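Local coordinates for protein 0.19 alpha-amylase inhibitor (Triticum aestivum, PDB 1HSS) that inhibits alpha-amylases, including animal ones, as a secreted, disulfide-rich homodimer from wheat kernel and is also an IgE-binding allergen, at residues P22-Q27 and K89-S94; Q43-I48 and A97-P102; G55-M60 and A93-V98. One frame throughout, in Å; residues are numbered along the deposited sequence.

Contact 1 of 3, residues P22-Q27 and K89-S94; sequences PLLRLQ and KLTAAS
Leu-24 and Gln-27, one helical turn apart, both touch the methyl group of Thr-91 and illustrate how two helices can meet in a buried contact mainly through carbon atoms, with water bridging the polar groups. With CG anti to the backbone N (chi1 175°), Leu-24 swings CD1 across to Thr-91 CG2 at 3.6 Å, although its CB leaves the helix alongside the partner and not at it. Its other branch, CD2, rests on Ala-92 CB at 4.0 Å. Thr-91 is turned so that CG2, and not the hydroxyl, enters this gap (chi1 -56°). Gln-27, whose chain is extended beyond CG, comes to the methyl at about a right angle to Leu-24; CG2 lies 3.5 Å from Gln-27 CB and 3.4 Å from Gln-27 NE2, so base and amide end of the same side chain both bear on it.

No direct hydrogen bond joins the two segments. One water donates to Gln-27 O (2.8 Å) and to Thr-91 OG1 (2.7 Å), and the same hydroxyl bonds back to Val-87 O, which fixes its rotation. A second water donates to Thr-91 O at 3.0 Å and accepts a weak bond from the Gln-27 amide NE2 at 3.2 Å. Met-60 and Met-64 of helix 53-67 cover Leu-24, while Val-114 of the second subunit packs on Thr-91. Such close packing of helix 20-27 on helix 85-92 belongs to the compact, disulfide-linked helical fold of the cereal trypsin/alpha-amylase inhibitors, within the prolamin clan.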
loop_
_atom_site.group_PDB
_atom_site.type_symbol
_atom_site.label_atom_id
_atom_site.label_comp_id
_atom_site.label_asym_id
_atom_site.label_seq_id
_atom_site.Cartn_x
_atom_site.Cartn_y
_atom_site.Cartn_z
ATOM N N PRO A 22 9.331 -9.476 -9.420
ATOM C CA PRO A 22 10.458 -8.548 -9.403
ATOM C C PRO A 22 10.106 -7.158 -8.865
ATOM O O PRO A 22 10.926 -6.506 -8.250
ATOM C CB PRO A 22 10.896 -8.506 -10.869
ATOM C CG PRO A 22 9.731 -9.024 -11.635
ATOM C CD PRO A 22 9.167 -10.075 -10.752
ATOM N N LEU A 23 8.884 -6.706 -9.103
ATOM C CA LEU A 23 8.404 -5.463 -8.532
ATOM C C LEU A 23 8.462 -5.495 -7.007
ATOM O O LEU A 23 8.993 -4.584 -6.393
ATOM C CB LEU A 23 6.971 -5.220 -8.969
ATOM C CG LEU A 23 6.352 -3.992 -8.307
ATOM C CD1 LEU A 23 7.088 -2.765 -8.791
ATOM C CD2 LEU A 23 4.870 -3.879 -8.643
ATOM N N LEU A 24 7.886 -6.537 -6.407
ATOM C CA LEU A 24 7.855 -6.710 -4.953
ATOM C C LEU A 24 9.256 -6.762 -4.304
ATOM O O LEU A 24 9.479 -6.183 -3.246
ATOM C CB LEU A 24 7.050 -7.973 -4.605
ATOM C CG LEU A 24 7.008 -8.388 -3.130
ATOM C CD1 LEU A 24 6.526 -7.226 -2.239
ATOM C CD2 LEU A 24 6.122 -9.591 -2.971
ATOM N N ARG A 25 10.213 -7.390 -4.976
ATOM C CA ARG A 25 11.595 -7.445 -4.499
ATOM C C ARG A 25 12.349 -6.125 -4.534
ATOM O O ARG A 25 13.198 -5.888 -3.677
ATOM C CB ARG A 25 12.377 -8.494 -5.272
ATOM C CG ARG A 25 12.078 -9.891 -4.804
ATOM C CD ARG A 25 13.245 -10.778 -5.092
ATOM N NE ARG A 25 12.976 -11.585 -6.264
ATOM C CZ ARG A 25 12.561 -12.848 -6.207
ATOM N NH1 ARG A 25 12.613 -13.525 -5.048
ATOM N NH2 ARG A 25 12.150 -13.453 -7.324
ATOM N N LEU A 26 12.047 -5.281 -5.524
ATOM C CA LEU A 26 12.547 -3.901 -5.577
ATOM C C LEU A 26 11.873 -2.983 -4.547
ATOM O O LEU A 26 12.527 -2.257 -3.792
ATOM C CB LEU A 26 12.338 -3.309 -6.976
ATOM C CG LEU A 26 13.168 -3.861 -8.138
ATOM C CD1 LEU A 26 12.552 -3.439 -9.478
ATOM C CD2 LEU A 26 14.596 -3.361 -8.009
ATOM N N GLN A 27 10.556 -3.040 -4.501
ATOM C CA GLN A 27 9.832 -2.220 -3.573
ATOM C C GLN A 27 10.126 -2.508 -2.119
ATOM O O GLN A 27 10.137 -1.580 -1.322
ATOM C CB GLN A 27 8.349 -2.365 -3.794
ATOM C CG GLN A 27 7.847 -1.701 -5.033
ATOM C CD GLN A 27 6.338 -1.699 -5.060
ATOM O OE1 GLN A 27 5.713 -0.642 -5.100
ATOM N NE2 GLN A 27 5.742 -2.877 -4.942
ATOM N N LYS A 89 5.017 -8.057 3.380
ATOM C CA LYS A 89 3.610 -8.404 3.199
ATOM C C LYS A 89 2.728 -7.174 3.144
ATOM O O LYS A 89 1.710 -7.188 2.466
ATOM C CB LYS A 89 3.109 -9.388 4.267
ATOM C CG LYS A 89 3.203 -8.869 5.668
ATOM C CD LYS A 89 2.681 -9.887 6.669
ATOM C CE LYS A 89 3.791 -10.811 7.139
ATOM N NZ LYS A 89 4.526 -11.405 5.972
ATOM N N LEU A 90 3.204 -6.071 3.718
ATOM C CA LEU A 90 2.568 -4.773 3.551
ATOM C C LEU A 90 2.714 -4.252 2.130
ATOM O O LEU A 90 1.797 -3.630 1.605
ATOM C CB LEU A 90 3.181 -3.775 4.507
ATOM C CG LEU A 90 2.204 -2.978 5.355
ATOM C CD1 LEU A 90 1.272 -3.915 6.109
ATOM C CD2 LEU A 90 3.000 -2.123 6.329
ATOM N N THR A 91 3.869 -4.475 1.516
ATOM C CA THR A 91 4.118 -4.069 0.117
ATOM C C THR A 91 3.290 -4.896 -0.899
ATOM O O THR A 91 2.538 -4.357 -1.718
ATOM C CB THR A 91 5.636 -4.192 -0.228
ATOM O OG1 THR A 91 6.394 -3.426 0.710
ATOM C CG2 THR A 91 5.938 -3.706 -1.635
ATOM N N ALA A 92 3.285 -6.206 -0.705
ATOM C CA ALA A 92 2.465 -7.070 -1.523
ATOM C C ALA A 92 0.957 -6.706 -1.439
ATOM O O ALA A 92 0.268 -6.661 -2.461
ATOM C CB ALA A 92 2.712 -8.531 -1.121
ATOM N N ALA A 93 0.485 -6.330 -0.247
ATOM C CA ALA A 93 -0.920 -5.968 -0.006
ATOM C C ALA A 93 -1.372 -4.703 -0.753
ATOM O O ALA A 93 -2.571 -4.452 -0.884
ATOM C CB ALA A 93 -1.161 -5.786 1.505
ATOM N N SER A 94 -0.433 -3.883 -1.217
ATOM C CA SER A 94 -0.808 -2.596 -1.807
ATOM C C SER A 94 -0.283 -2.405 -3.230
ATOM O O SER A 94 -0.381 -1.316 -3.798
ATOM C CB SER A 94 -0.297 -1.470 -0.915
ATOM O OG SER A 94 1.094 -1.618 -0.719
HETATM O O HOH W 1 7.901 -1.211 0.321
HETATM O O HOH W 2 3.243 -1.867 -3.196
#

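Contact 2 of 3, residues Q43-I48 and A97-P102; sequences QQLAHI and AVCRLP
Leu-45 and Leu-101 meet as branched aliphatic groups; the one aromatic ring here, that of His-47, stays within its own helix end, with Gln-43 O 3.1 Å above one face and over the ring centre. The contact is a worked case of a Schellman motif setting up a side-chain contact. Arg-100 is the first residue to leave helical phi/psi, with positive phi (54°); its N bonds back to Ala-97 O, and a probable hydrogen bond runs from Leu-101 N to Thr-96 O. Leu-101 then points toward helix 35-46.

Both torsions of Leu-101 lie far from staggered values, chi2 being only 10°, so the rotamer is either strained or imperfectly defined. In this pose CD2 makes the contact, 3.6 Å from Leu-45 CB, against the root of the side chain. Leu-45 in turn extends CD1 past it to Cys-99 SG at 4.0 Å. That sulfur is bonded to Cys-42, so a disulfide and a leucine pair join the C-terminal part of helix 35-46 to the segment that follows helix 95-98. Arg-53 of helix 53-67 touches both leucines, and Arg-100 forms a salt bridge with Glu-35 of the second subunit. Leu-101 CD2 also reaches Ala-46 N, 3.8 Å away.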
loop_
_atom_site.group_PDB
_atom_site.type_symbol
_atom_site.label_atom_id
_atom_site.label_comp_id
_atom_site.label_asym_id
_atom_site.label_seq_id
_atom_site.Cartn_x
_atom_site.Cartn_y
_atom_site.Cartn_z
ATOM N N GLN A 43 -0.282 -4.653 -15.715
ATOM C CA GLN A 43 -0.893 -5.309 -16.870
ATOM C C GLN A 43 -1.429 -6.700 -16.545
ATOM O O GLN A 43 -2.563 -7.038 -16.890
ATOM C CB GLN A 43 0.142 -5.400 -17.983
ATOM C CG GLN A 43 -0.118 -6.462 -19.041
ATOM C CD GLN A 43 -1.024 -5.988 -20.157
ATOM O OE1 GLN A 43 -1.718 -4.976 -20.033
ATOM N NE2 GLN A 43 -1.092 -6.771 -21.227
ATOM N N GLN A 44 -0.602 -7.505 -15.890
ATOM C CA GLN A 44 -1.013 -8.803 -15.358
ATOM C C GLN A 44 -2.125 -8.741 -14.295
ATOM O O GLN A 44 -3.067 -9.529 -14.350
ATOM C CB GLN A 44 0.203 -9.536 -14.788
ATOM C CG GLN A 44 0.844 -10.515 -15.760
ATOM C CD GLN A 44 2.206 -11.051 -15.305
ATOM O OE1 GLN A 44 2.544 -11.058 -14.115
ATOM N NE2 GLN A 44 2.995 -11.503 -16.266
ATOM N N LEU A 45 -2.036 -7.805 -13.346
ATOM C CA LEU A 45 -3.120 -7.587 -12.381
ATOM C C LEU A 45 -4.427 -7.143 -13.041
ATOM O O LEU A 45 -5.493 -7.653 -12.702
ATOM C CB LEU A 45 -2.722 -6.562 -11.318
ATOM C CG LEU A 45 -2.075 -7.114 -10.041
ATOM C CD1 LEU A 45 -1.563 -5.981 -9.187
ATOM C CD2 LEU A 45 -3.066 -7.983 -9.265
ATOM N N ALA A 46 -4.326 -6.272 -14.048
ATOM C CA ALA A 46 -5.492 -5.716 -14.740
ATOM C C ALA A 46 -6.382 -6.794 -15.362
ATOM O O ALA A 46 -7.608 -6.665 -15.384
ATOM C CB ALA A 46 -5.040 -4.734 -15.816
ATOM N N HIS A 47 -5.777 -7.892 -15.796
ATOM C CA HIS A 47 -6.525 -8.977 -16.429
ATOM C C HIS A 47 -7.291 -9.870 -15.466
ATOM O O HIS A 47 -8.183 -10.605 -15.870
ATOM C CB HIS A 47 -5.593 -9.843 -17.260
ATOM C CG HIS A 47 -4.877 -9.088 -18.331
ATOM N ND1 HIS A 47 -3.828 -9.625 -19.049
ATOM C CD2 HIS A 47 -5.027 -7.817 -18.773
ATOM C CE1 HIS A 47 -3.368 -8.719 -19.895
ATOM N NE2 HIS A 47 -4.080 -7.613 -19.748
ATOM N N ILE A 48 -6.889 -9.869 -14.210
ATOM C CA ILE A 48 -7.591 -10.629 -13.196
ATOM C C ILE A 48 -8.749 -9.784 -12.691
ATOM O O ILE A 48 -8.665 -8.553 -12.706
ATOM C CB ILE A 48 -6.621 -11.001 -12.037
ATOM C CG1 ILE A 48 -5.483 -11.860 -12.615
ATOM C CG2 ILE A 48 -7.363 -11.739 -10.913
ATOM C CD1 ILE A 48 -4.264 -11.974 -11.737
ATOM N N ALA A 97 -3.012 -1.070 -5.179
ATOM C CA ALA A 97 -3.102 0.381 -5.019
ATOM C C ALA A 97 -2.088 1.159 -5.886
ATOM O O ALA A 97 -2.434 2.160 -6.515
ATOM C CB ALA A 97 -2.926 0.755 -3.546
ATOM N N VAL A 98 -0.832 0.717 -5.926
ATOM C CA VAL A 98 0.127 1.427 -6.752
ATOM C C VAL A 98 -0.207 1.309 -8.239
ATOM O O VAL A 98 -0.092 2.288 -8.970
ATOM C CB VAL A 98 1.599 1.010 -6.455
ATOM C CG1 VAL A 98 1.735 0.568 -4.994
ATOM C CG2 VAL A 98 2.081 -0.043 -7.426
ATOM N N CYS A 99 -0.861 0.210 -8.612
ATOM C CA CYS A 99 -1.426 0.049 -9.957
ATOM C C CYS A 99 -2.770 0.778 -10.186
ATOM O O CYS A 99 -3.264 0.820 -11.313
ATOM C CB CYS A 99 -1.622 -1.441 -10.304
ATOM S SG CYS A 99 -0.131 -2.466 -10.565
ATOM N N ARG A 100 -3.336 1.383 -9.144
ATOM C CA ARG A 100 -4.674 1.996 -9.194
ATOM C C ARG A 100 -5.757 1.022 -9.694
ATOM O O ARG A 100 -6.666 1.403 -10.439
ATOM C CB ARG A 100 -4.686 3.283 -10.046
ATOM C CG ARG A 100 -3.332 3.927 -10.274
ATOM C CD ARG A 100 -3.060 5.082 -9.357
ATOM N NE ARG A 100 -2.186 6.050 -10.012
ATOM C CZ ARG A 100 -2.598 6.901 -10.946
ATOM N NH1 ARG A 100 -3.895 6.995 -11.249
ATOM N NH2 ARG A 100 -1.724 7.695 -11.540
ATOM N N LEU A 101 -5.682 -0.216 -9.213
ATOM C CA LEU A 101 -6.630 -1.257 -9.577
ATOM C C LEU A 101 -7.458 -1.587 -8.337
ATOM O O LEU A 101 -6.909 -1.921 -7.292
ATOM C CB LEU A 101 -5.885 -2.507 -10.065
ATOM C CG LEU A 101 -5.645 -2.884 -11.535
ATOM C CD1 LEU A 101 -6.001 -1.779 -12.470
ATOM C CD2 LEU A 101 -4.210 -3.323 -11.724
ATOM N N PRO A 102 -8.786 -1.377 -8.404
ATOM C CA PRO A 102 -9.633 -1.723 -7.259
ATOM C C PRO A 102 -9.897 -3.221 -7.121
ATOM O O PRO A 102 -9.731 -4.012 -8.059
ATOM C CB PRO A 102 -10.925 -0.926 -7.510
ATOM C CG PRO A 102 -10.985 -0.788 -8.991
ATOM C CD PRO A 102 -9.553 -0.683 -9.459
#

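Contact 3 of 3, residues G55-M60 and A93-V98; sequences GALYSM and ASITAV
A 3.0 Å backbone hydrogen bond from Val-98 N to Ser-94 O closes the short helical turn that presents Ile-95 and Thr-96 to Leu-57, and Met-60 N matches it at 3.0 Å from Ala-56 O on the facing helix. No hydrogen bond crosses between the two segments, and the side chains that meet do so through carbon atoms: the familiar division of labour in a helical core.

Leu-57 points toward the other segment and splits its two methyls between neighbours. CD2 goes to Ile-95 CD1 at 4.1 Å, the far end of a chain held extended by its chi2 of 179°, and CD1 goes to Thr-96 CB, likewise at 4.1 Å. The fork therefore straddles two consecutive residues, meeting one at its terminal methyl and the other at its branch point. The hydroxyl of Thr-96 is engaged elsewhere, in a weak bond to Leu-101 O.

Close to the centre of the chain, this is a junction of several elements. Helix 53-67 supplies Leu-57, Val-118 of helix 116-119 closes over that leucine, and Ile-95 continues onto Gln-27 of helix 20-27 and onto Cys-41 and Leu-45 of helix 35-46.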
loop_
_atom_site.group_PDB
_atom_site.type_symbol
_atom_site.label_atom_id
_atom_site.label_comp_id
_atom_site.label_asym_id
_atom_site.label_seq_id
_atom_site.Cartn_x
_atom_site.Cartn_y
_atom_site.Cartn_z
ATOM N N GLY A 55 -6.457 -12.520 -4.292
ATOM C CA GLY A 55 -6.146 -13.932 -4.367
ATOM C C GLY A 55 -4.930 -14.278 -5.205
ATOM O O GLY A 55 -4.098 -15.083 -4.766
ATOM N N ALA A 56 -4.807 -13.656 -6.383
ATOM C CA ALA A 56 -3.582 -13.742 -7.183
ATOM C C ALA A 56 -2.330 -13.287 -6.433
ATOM O O ALA A 56 -1.304 -13.960 -6.481
ATOM C CB ALA A 56 -3.729 -12.959 -8.437
ATOM N N LEU A 57 -2.441 -12.190 -5.688
ATOM C CA LEU A 57 -1.329 -11.657 -4.896
ATOM C C LEU A 57 -0.950 -12.561 -3.715
ATOM O O LEU A 57 0.224 -12.769 -3.446
ATOM C CB LEU A 57 -1.664 -10.241 -4.389
ATOM C CG LEU A 57 -1.449 -9.119 -5.406
ATOM C CD1 LEU A 57 -2.164 -7.874 -4.967
ATOM C CD2 LEU A 57 0.023 -8.854 -5.593
ATOM N N TYR A 58 -1.946 -13.088 -3.006
ATOM C CA TYR A 58 -1.719 -14.046 -1.917
ATOM C C TYR A 58 -0.949 -15.284 -2.411
ATOM O O TYR A 58 0.066 -15.676 -1.831
ATOM C CB TYR A 58 -3.066 -14.457 -1.332
ATOM C CG TYR A 58 -2.962 -15.092 0.010
ATOM C CD1 TYR A 58 -2.676 -16.442 0.134
ATOM C CD2 TYR A 58 -3.144 -14.354 1.156
ATOM C CE1 TYR A 58 -2.570 -17.049 1.378
ATOM C CE2 TYR A 58 -3.035 -14.939 2.406
ATOM C CZ TYR A 58 -2.748 -16.293 2.517
ATOM O OH TYR A 58 -2.644 -16.900 3.759
ATOM N N SER A 59 -1.418 -15.848 -3.521
ATOM C CA SER A 59 -0.793 -16.987 -4.192
ATOM C C SER A 59 0.654 -16.703 -4.568
ATOM O O SER A 59 1.520 -17.551 -4.390
ATOM C CB SER A 59 -1.591 -17.352 -5.457
ATOM O OG SER A 59 -0.967 -18.367 -6.224
ATOM N N MET A 60 0.898 -15.539 -5.164
ATOM C CA MET A 60 2.258 -15.102 -5.515
ATOM C C MET A 60 3.211 -15.042 -4.310
ATOM O O MET A 60 4.286 -15.627 -4.348
ATOM C CB MET A 60 2.207 -13.726 -6.182
ATOM C CG MET A 60 3.566 -13.183 -6.608
ATOM S SD MET A 60 3.593 -11.392 -6.841
ATOM C CE MET A 60 3.472 -10.898 -5.230
ATOM N N ALA A 93 0.485 -6.330 -0.247
ATOM C CA ALA A 93 -0.920 -5.968 -0.006
ATOM C C ALA A 93 -1.372 -4.703 -0.753
ATOM O O ALA A 93 -2.571 -4.452 -0.884
ATOM C CB ALA A 93 -1.161 -5.786 1.505
ATOM N N SER A 94 -0.433 -3.883 -1.217
ATOM C CA SER A 94 -0.808 -2.596 -1.807
ATOM C C SER A 94 -0.283 -2.405 -3.230
ATOM O O SER A 94 -0.381 -1.316 -3.798
ATOM C CB SER A 94 -0.297 -1.470 -0.915
ATOM O OG SER A 94 1.094 -1.618 -0.719
ATOM N N ILE A 95 0.152 -3.493 -3.852
ATOM C CA ILE A 95 0.635 -3.455 -5.248
ATOM C C ILE A 95 -0.489 -3.071 -6.221
ATOM O O ILE A 95 -0.318 -2.276 -7.144
ATOM C CB ILE A 95 1.233 -4.820 -5.663
ATOM C CG1 ILE A 95 2.587 -5.019 -4.977
ATOM C CG2 ILE A 95 1.363 -4.903 -7.185
ATOM C CD1 ILE A 95 3.243 -6.353 -5.300
ATOM N N THR A 96 -1.680 -3.448 -5.796
ATOM C CA THR A 96 -2.950 -3.187 -6.455
ATOM C C THR A 96 -3.362 -1.669 -6.316
ATOM O O THR A 96 -3.676 -0.992 -7.316
ATOM C CB THR A 96 -3.953 -4.247 -5.836
ATOM O OG1 THR A 96 -4.957 -4.609 -6.776
ATOM C CG2 THR A 96 -4.532 -3.796 -4.553
ATOM N N ALA A 97 -3.012 -1.070 -5.179
ATOM C CA ALA A 97 -3.102 0.381 -5.019
ATOM C C ALA A 97 -2.088 1.159 -5.886
ATOM O O ALA A 97 -2.434 2.160 -6.515
ATOM C CB ALA A 97 -2.926 0.755 -3.546
ATOM N N VAL A 98 -0.832 0.717 -5.926
ATOM C CA VAL A 98 0.127 1.427 -6.752
ATOM C C VAL A 98 -0.207 1.309 -8.239
ATOM O O VAL A 98 -0.092 2.288 -8.970
ATOM C CB VAL A 98 1.599 1.010 -6.455
ATOM C CG1 VAL A 98 1.735 0.568 -4.994
ATOM C CG2 VAL A 98 2.081 -0.043 -7.426
#

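Contacts 1 and 3 are buried, contact 3 nearest the centre of the chain, whereas contact 2 is partly buried and includes the exposed Ala-46. Contacts 2 and 3 both use helix 95-98, from its two ends, and contact 1 shares the preceding turn, Ala-93 and Ser-94, with contact 3. Ile-95 joins the set: its CG1 lies 3.8 Å from Gln-27 NE2 and its CG2 lies 3.7 Å from Leu-45 CD1. Chemistry follows place: bridging waters in contact 1, a disulfide sulfur beside leucines in contact 2, and purely apolar packing in contact 3. All three segment pairs also approach the second subunit.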